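Beta-glucanase (Bacteroides thetaiotaomicron, PDB 6EUG) probably hydrolyses glycosidic bonds in beta-1,3-galactan, this chain being the glycoside hydrolase family 43 propeller part of a longer protein. Local coordinates at residues G49-E54 with P112-N117; T120-M125 with V143-S148. All blocks are in the same frame, centred on the assembly; numbering follows the deposited sequence.

Overall arrangement
Followed from the N terminus, the chain forms the four-stranded antiparallel sheet 48-94 and then the sheet 108-159, two successive blades of the five-bladed beta-propeller of family 43. Contact 1 joins their first strands and closes a loop of 57 residues that holds the rest of the earlier blade. Contact 2 lies wholly within the later blade, closing the 17-residue loop of the hairpin 122-130 and 140-146. The two neither nest nor cross: contact 1 is complete before contact 2 opens. Their centres are 9 Å apart, and strand 108-117 pairs directly with strand 122-130, so contact 1 carries the link between blades and contact 2 extends it outward through the second sheet.

Contact 1. Residues G49-E54 with P112-N117; sequences GILFHE and PKVIYN
His53 lays its CE1 over one face of the Tyr116 ring, displaced toward the rim, with His53 CE1 3.9 Å from Tyr116 CE1. The ring planes are inclined at 48° and their centroids lie 5.0 Å apart, an oblique aromatic pair. Phe123 meets both rings, edge-to-face in the case of His53, which makes a three-ring cluster. Further along, Leu51 takes a chi1 of 65°, placing CG between the backbone N and the carbonyl carbon, and its CD2 branch drops onto Val114. Leu51 CD2 is 3.5 Å from Val114 CG1, a tight methyl contact. Near the pocket end, Gly49, which has no side chain, leaves the way for the Lys113 chain, with Lys113 CD 4.5 Å from Gly49 CA. The ammonium folds back: Lys113 NZ donates to Pro112 O at 3.0 Å from well above the carbonyl plane, and adds weak bonds to Arg111 O and Gly47 O. The strands run at 17° with axes 6.7 Å apart, meeting mainly through side chains. Each bonds instead within its own blade, Gly49 to Phe60 and Ile115 to Val124, while Ile50 and Lys113 also reach strand 320-327, consistent with first strands around a propeller axis.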
loop_
_atom_site.group_PDB
_atom_site.type_symbol
_atom_site.label_atom_id
_atom_site.label_comp_id
_atom_site.label_asym_id
_atom_site.label_seq_id
_atom_site.Cartn_x
_atom_site.Cartn_y
_atom_site.Cartn_z
ATOM N N GLY A 49 5.683 -4.111 -4.600
ATOM C CA GLY A 49 5.450 -5.352 -3.849
ATOM C C GLY A 49 5.779 -6.559 -4.710
ATOM O O GLY A 49 5.994 -6.400 -5.916
ATOM N N ILE A 50 5.810 -7.758 -4.097
ATOM C CA ILE A 50 6.338 -8.965 -4.734
ATOM C C ILE A 50 5.374 -10.143 -4.529
ATOM O O ILE A 50 4.725 -10.273 -3.486
ATOM C CB ILE A 50 7.773 -9.278 -4.202
ATOM C CG1 ILE A 50 8.764 -8.200 -4.691
ATOM C CG2 ILE A 50 8.222 -10.679 -4.615
ATOM C CD1 ILE A 50 10.182 -8.335 -4.154
ATOM N N LEU A 51 5.252 -10.986 -5.549
ATOM C CA LEU A 51 4.696 -12.337 -5.358
ATOM C C LEU A 51 5.558 -13.438 -5.996
ATOM O O LEU A 51 6.411 -13.152 -6.831
ATOM C CB LEU A 51 3.293 -12.408 -5.902
ATOM C CG LEU A 51 3.096 -12.227 -7.412
ATOM C CD1 LEU A 51 3.461 -13.466 -8.221
ATOM C CD2 LEU A 51 1.643 -11.888 -7.707
ATOM N N PHE A 52 5.291 -14.694 -5.614
ATOM C CA PHE A 52 5.983 -15.873 -6.143
ATOM C C PHE A 52 4.996 -16.754 -6.906
ATOM O O PHE A 52 3.949 -17.087 -6.373
ATOM C CB PHE A 52 6.592 -16.687 -4.992
ATOM C CG PHE A 52 7.536 -17.819 -5.433
ATOM C CD1 PHE A 52 8.849 -17.556 -5.818
ATOM C CD2 PHE A 52 7.112 -19.158 -5.427
ATOM C CE1 PHE A 52 9.719 -18.588 -6.193
ATOM C CE2 PHE A 52 7.974 -20.194 -5.810
ATOM C CZ PHE A 52 9.264 -19.923 -6.173
ATOM N N HIS A 53 5.354 -17.153 -8.137
ATOM C CA HIS A 53 4.507 -18.025 -8.947
ATOM C C HIS A 53 5.308 -18.885 -9.915
ATOM O O HIS A 53 6.153 -18.377 -10.652
ATOM C CB HIS A 53 3.487 -17.207 -9.736
ATOM C CG HIS A 53 2.437 -18.042 -10.397
ATOM N ND1 HIS A 53 1.343 -18.521 -9.712
ATOM C CD2 HIS A 53 2.308 -18.482 -11.674
ATOM C CE1 HIS A 53 0.579 -19.215 -10.544
ATOM N NE2 HIS A 53 1.141 -19.205 -11.740
ATOM N N GLU A 54 5.002 -20.183 -9.928
ATOM C CA GLU A 54 5.661 -21.144 -10.811
ATOM C C GLU A 54 7.202 -20.981 -10.813
ATOM O O GLU A 54 7.839 -20.924 -11.855
ATOM C CB GLU A 54 5.027 -21.139 -12.228
ATOM C CG GLU A 54 3.616 -21.740 -12.251
ATOM C CD GLU A 54 2.898 -21.691 -13.613
ATOM O OE1 GLU A 54 3.444 -21.117 -14.590
ATOM O OE2 GLU A 54 1.756 -22.223 -13.700
ATOM N N PRO A 112 1.127 0.002 -6.648
ATOM C CA PRO A 112 0.479 -1.215 -7.116
ATOM C C PRO A 112 0.766 -2.447 -6.265
ATOM O O PRO A 112 1.875 -2.580 -5.712
ATOM C CB PRO A 112 1.107 -1.420 -8.502
ATOM C CG PRO A 112 2.511 -0.875 -8.321
ATOM C CD PRO A 112 2.303 0.352 -7.465
ATOM N N LYS A 113 -0.188 -3.359 -6.220
ATOM C CA LYS A 113 -0.031 -4.670 -5.576
ATOM C C LYS A 113 -0.746 -5.719 -6.413
ATOM O O LYS A 113 -1.794 -5.452 -6.977
ATOM C CB LYS A 113 -0.587 -4.688 -4.141
ATOM C CG LYS A 113 -0.062 -3.549 -3.235
ATOM C CD LYS A 113 1.396 -3.782 -2.848
ATOM C CE LYS A 113 1.969 -2.603 -2.087
ATOM N NZ LYS A 113 2.121 -1.369 -2.964
ATOM N N VAL A 114 -0.168 -6.914 -6.459
ATOM C CA VAL A 114 -0.748 -8.059 -7.182
ATOM C C VAL A 114 -0.906 -9.254 -6.251
ATOM O O VAL A 114 0.052 -9.603 -5.522
ATOM C CB VAL A 114 0.117 -8.459 -8.430
ATOM C CG1 VAL A 114 -0.501 -9.593 -9.205
ATOM C CG2 VAL A 114 0.296 -7.263 -9.365
ATOM N N ILE A 115 -2.080 -9.891 -6.350
ATOM C CA ILE A 115 -2.411 -11.135 -5.651
ATOM C C ILE A 115 -2.963 -12.199 -6.616
ATOM O O ILE A 115 -3.605 -11.882 -7.620
ATOM C CB ILE A 115 -3.392 -10.894 -4.488
ATOM C CG1 ILE A 115 -4.710 -10.257 -4.962
ATOM C CG2 ILE A 115 -2.725 -10.087 -3.381
ATOM C CD1 ILE A 115 -5.696 -9.881 -3.880
ATOM N N TYR A 116 -2.705 -13.471 -6.303
ATOM C CA TYR A 116 -3.178 -14.577 -7.135
ATOM C C TYR A 116 -4.432 -15.128 -6.530
ATOM O O TYR A 116 -4.455 -15.404 -5.315
ATOM C CB TYR A 116 -2.121 -15.695 -7.198
ATOM C CG TYR A 116 -2.545 -16.919 -8.021
ATOM C CD1 TYR A 116 -2.700 -16.839 -9.398
ATOM C CD2 TYR A 116 -2.782 -18.157 -7.406
ATOM C CE1 TYR A 116 -3.100 -17.948 -10.149
ATOM C CE2 TYR A 116 -3.171 -19.275 -8.142
ATOM C CZ TYR A 116 -3.329 -19.164 -9.515
ATOM O OH TYR A 116 -3.717 -20.246 -10.252
ATOM N N ASN A 117 -5.473 -15.297 -7.348
ATOM C CA ASN A 117 -6.731 -15.846 -6.860
ATOM C C ASN A 117 -6.750 -17.309 -7.209
ATOM O O ASN A 117 -6.868 -17.666 -8.406
ATOM C CB ASN A 117 -7.932 -15.130 -7.474
ATOM C CG ASN A 117 -9.239 -15.666 -6.944
ATOM O OD1 ASN A 117 -9.552 -16.878 -7.055
ATOM N ND2 ASN A 117 -9.985 -14.813 -6.322
#

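Contact 2. Residues T120-M125 with V143-S148; sequences TGKFVM and VAVSDS
Lys122 has CG anti to the carbonyl carbon and bends at chi2 (-63°), which together bring the ammonium alongside Asp147, whose side chain points the same way. Phe123 also has CG anti to the carbonyl carbon (chi1 -63°), and this carries its ring to the turn after the opposing strand, where Phe123 CD1 lies 3.5 Å from Ser148 C. The carbonyl oxygens of Ser146 and Asp147 lie at the ring edge, close to its plane. Val124 CG1 crosses to Val143 CG2 at 3.7 Å, an apolar contact, and Val145 CG2 rests 3.8 Å from the aliphatic Lys122 CB. Two antiparallel hydrogen-bonded pairs, Phe123 with Ser146 and Met125 with Ala144, supply four nearly straight N-H...O bonds; that from Phe123 N to Ser146 O is 2.9 Å. Val124 and Val145 form the non-hydrogen-bonded pair between them, and Val143 CA adds a CA-H...O contact to Met125 O at 3.3 Å. In the turn, Ser146 OG donates to Ser148 O over 2.7 Å. Lys122 NZ meets Asp147 OD1 at 2.9 Å, from 43° out of the carboxylate plane, in a salt bridge whose aspartate is exposed. The backbone bonds therefore fix the register, and the charge pair probably adds a solvent-screened attraction.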
loop_
_atom_site.group_PDB
_atom_site.type_symbol
_atom_site.label_atom_id
_atom_site.label_comp_id
_atom_site.label_asym_id
_atom_site.label_seq_id
_atom_site.Cartn_x
_atom_site.Cartn_y
_atom_site.Cartn_z
ATOM N N THR A 120 -10.215 -18.666 -9.194
ATOM C CA THR A 120 -10.325 -18.300 -10.620
ATOM C C THR A 120 -9.079 -18.571 -11.476
ATOM O O THR A 120 -9.167 -18.591 -12.712
ATOM C CB THR A 120 -10.649 -16.804 -10.802
ATOM O OG1 THR A 120 -9.573 -16.011 -10.281
ATOM C CG2 THR A 120 -11.952 -16.449 -10.107
ATOM N N GLY A 121 -7.930 -18.739 -10.821
ATOM C CA GLY A 121 -6.635 -18.862 -11.486
ATOM C C GLY A 121 -6.147 -17.558 -12.124
ATOM O O GLY A 121 -5.264 -17.599 -12.992
ATOM N N LYS A 122 -6.703 -16.410 -11.727
ATOM C CA LYS A 122 -6.282 -15.107 -12.303
ATOM C C LYS A 122 -5.348 -14.321 -11.385
ATOM O O LYS A 122 -5.433 -14.443 -10.144
ATOM C CB LYS A 122 -7.514 -14.238 -12.566
ATOM C CG LYS A 122 -8.626 -14.873 -13.381
ATOM C CD LYS A 122 -8.161 -15.206 -14.785
ATOM C CE LYS A 122 -9.346 -15.571 -15.674
ATOM N NZ LYS A 122 -8.882 -16.204 -16.937
ATOM N N PHE A 123 -4.539 -13.441 -11.984
ATOM C CA PHE A 123 -3.756 -12.447 -11.237
ATOM C C PHE A 123 -4.494 -11.109 -11.198
ATOM O O PHE A 123 -4.901 -10.592 -12.231
ATOM C CB PHE A 123 -2.383 -12.267 -11.865
ATOM C CG PHE A 123 -1.559 -13.525 -11.828
ATOM C CD1 PHE A 123 -1.708 -14.492 -12.828
ATOM C CD2 PHE A 123 -0.672 -13.766 -10.785
ATOM C CE1 PHE A 123 -0.964 -15.673 -12.787
ATOM C CE2 PHE A 123 0.070 -14.948 -10.741
ATOM C CZ PHE A 123 -0.069 -15.883 -11.747
ATOM N N VAL A 124 -4.657 -10.562 -9.982
ATOM C CA VAL A 124 -5.452 -9.367 -9.779
ATOM C C VAL A 124 -4.551 -8.254 -9.207
ATOM O O VAL A 124 -3.954 -8.424 -8.124
ATOM C CB VAL A 124 -6.621 -9.655 -8.816
ATOM C CG1 VAL A 124 -7.479 -8.404 -8.643
ATOM C CG2 VAL A 124 -7.443 -10.858 -9.321
ATOM N N MET A 125 -4.471 -7.140 -9.939
ATOM C CA MET A 125 -3.736 -5.910 -9.539
ATOM C C MET A 125 -4.691 -4.831 -9.022
ATOM O O MET A 125 -5.689 -4.504 -9.681
ATOM C CB MET A 125 -2.949 -5.342 -10.724
ATOM C CG MET A 125 -1.976 -4.222 -10.369
ATOM S SD MET A 125 -1.195 -3.469 -11.821
ATOM C CE MET A 125 0.035 -4.714 -12.254
ATOM N N VAL A 143 -8.722 -1.511 -10.321
ATOM C CA VAL A 143 -8.476 -2.951 -10.395
ATOM C C VAL A 143 -8.312 -3.388 -11.869
ATOM O O VAL A 143 -8.979 -2.877 -12.773
ATOM C CB VAL A 143 -9.573 -3.764 -9.659
ATOM C CG1 VAL A 143 -10.914 -3.685 -10.335
ATOM C CG2 VAL A 143 -9.184 -5.232 -9.506
ATOM N N ALA A 144 -7.346 -4.280 -12.073
ATOM C CA ALA A 144 -7.024 -4.854 -13.376
ATOM C C ALA A 144 -6.681 -6.367 -13.234
ATOM O O ALA A 144 -6.378 -6.815 -12.135
ATOM C CB ALA A 144 -5.864 -4.078 -14.000
ATOM N N VAL A 145 -6.754 -7.139 -14.350
ATOM C CA VAL A 145 -6.667 -8.618 -14.288
ATOM C C VAL A 145 -5.774 -9.157 -15.428
ATOM O O VAL A 145 -5.729 -8.558 -16.508
ATOM C CB VAL A 145 -8.086 -9.244 -14.304
ATOM C CG1 VAL A 145 -8.783 -9.097 -15.655
ATOM C CG2 VAL A 145 -8.048 -10.722 -13.878
ATOM N N SER A 146 -5.026 -10.231 -15.152
ATOM C CA SER A 146 -4.197 -10.937 -16.129
ATOM C C SER A 146 -4.271 -12.476 -15.943
ATOM O O SER A 146 -4.422 -12.952 -14.829
ATOM C CB SER A 146 -2.736 -10.524 -15.969
ATOM O OG SER A 146 -1.901 -11.099 -16.955
ATOM N N ASP A 147 -4.118 -13.215 -17.053
ATOM C CA ASP A 147 -3.917 -14.657 -17.021
ATOM C C ASP A 147 -2.453 -15.067 -16.646
ATOM O O ASP A 147 -2.214 -16.207 -16.196
ATOM C CB ASP A 147 -4.264 -15.263 -18.401
ATOM C CG ASP A 147 -5.748 -15.221 -18.738
ATOM O OD1 ASP A 147 -6.585 -14.758 -17.948
ATOM O OD2 ASP A 147 -6.082 -15.683 -19.850
ATOM N N SER A 148 -1.505 -14.143 -16.821
ATOM C CA SER A 148 -0.085 -14.376 -16.548
ATOM C C SER A 148 0.411 -13.419 -15.436
ATOM O O SER A 148 -0.125 -12.312 -15.283
ATOM C CB SER A 148 0.740 -14.137 -17.822
ATOM O OG SER A 148 0.674 -12.768 -18.245
#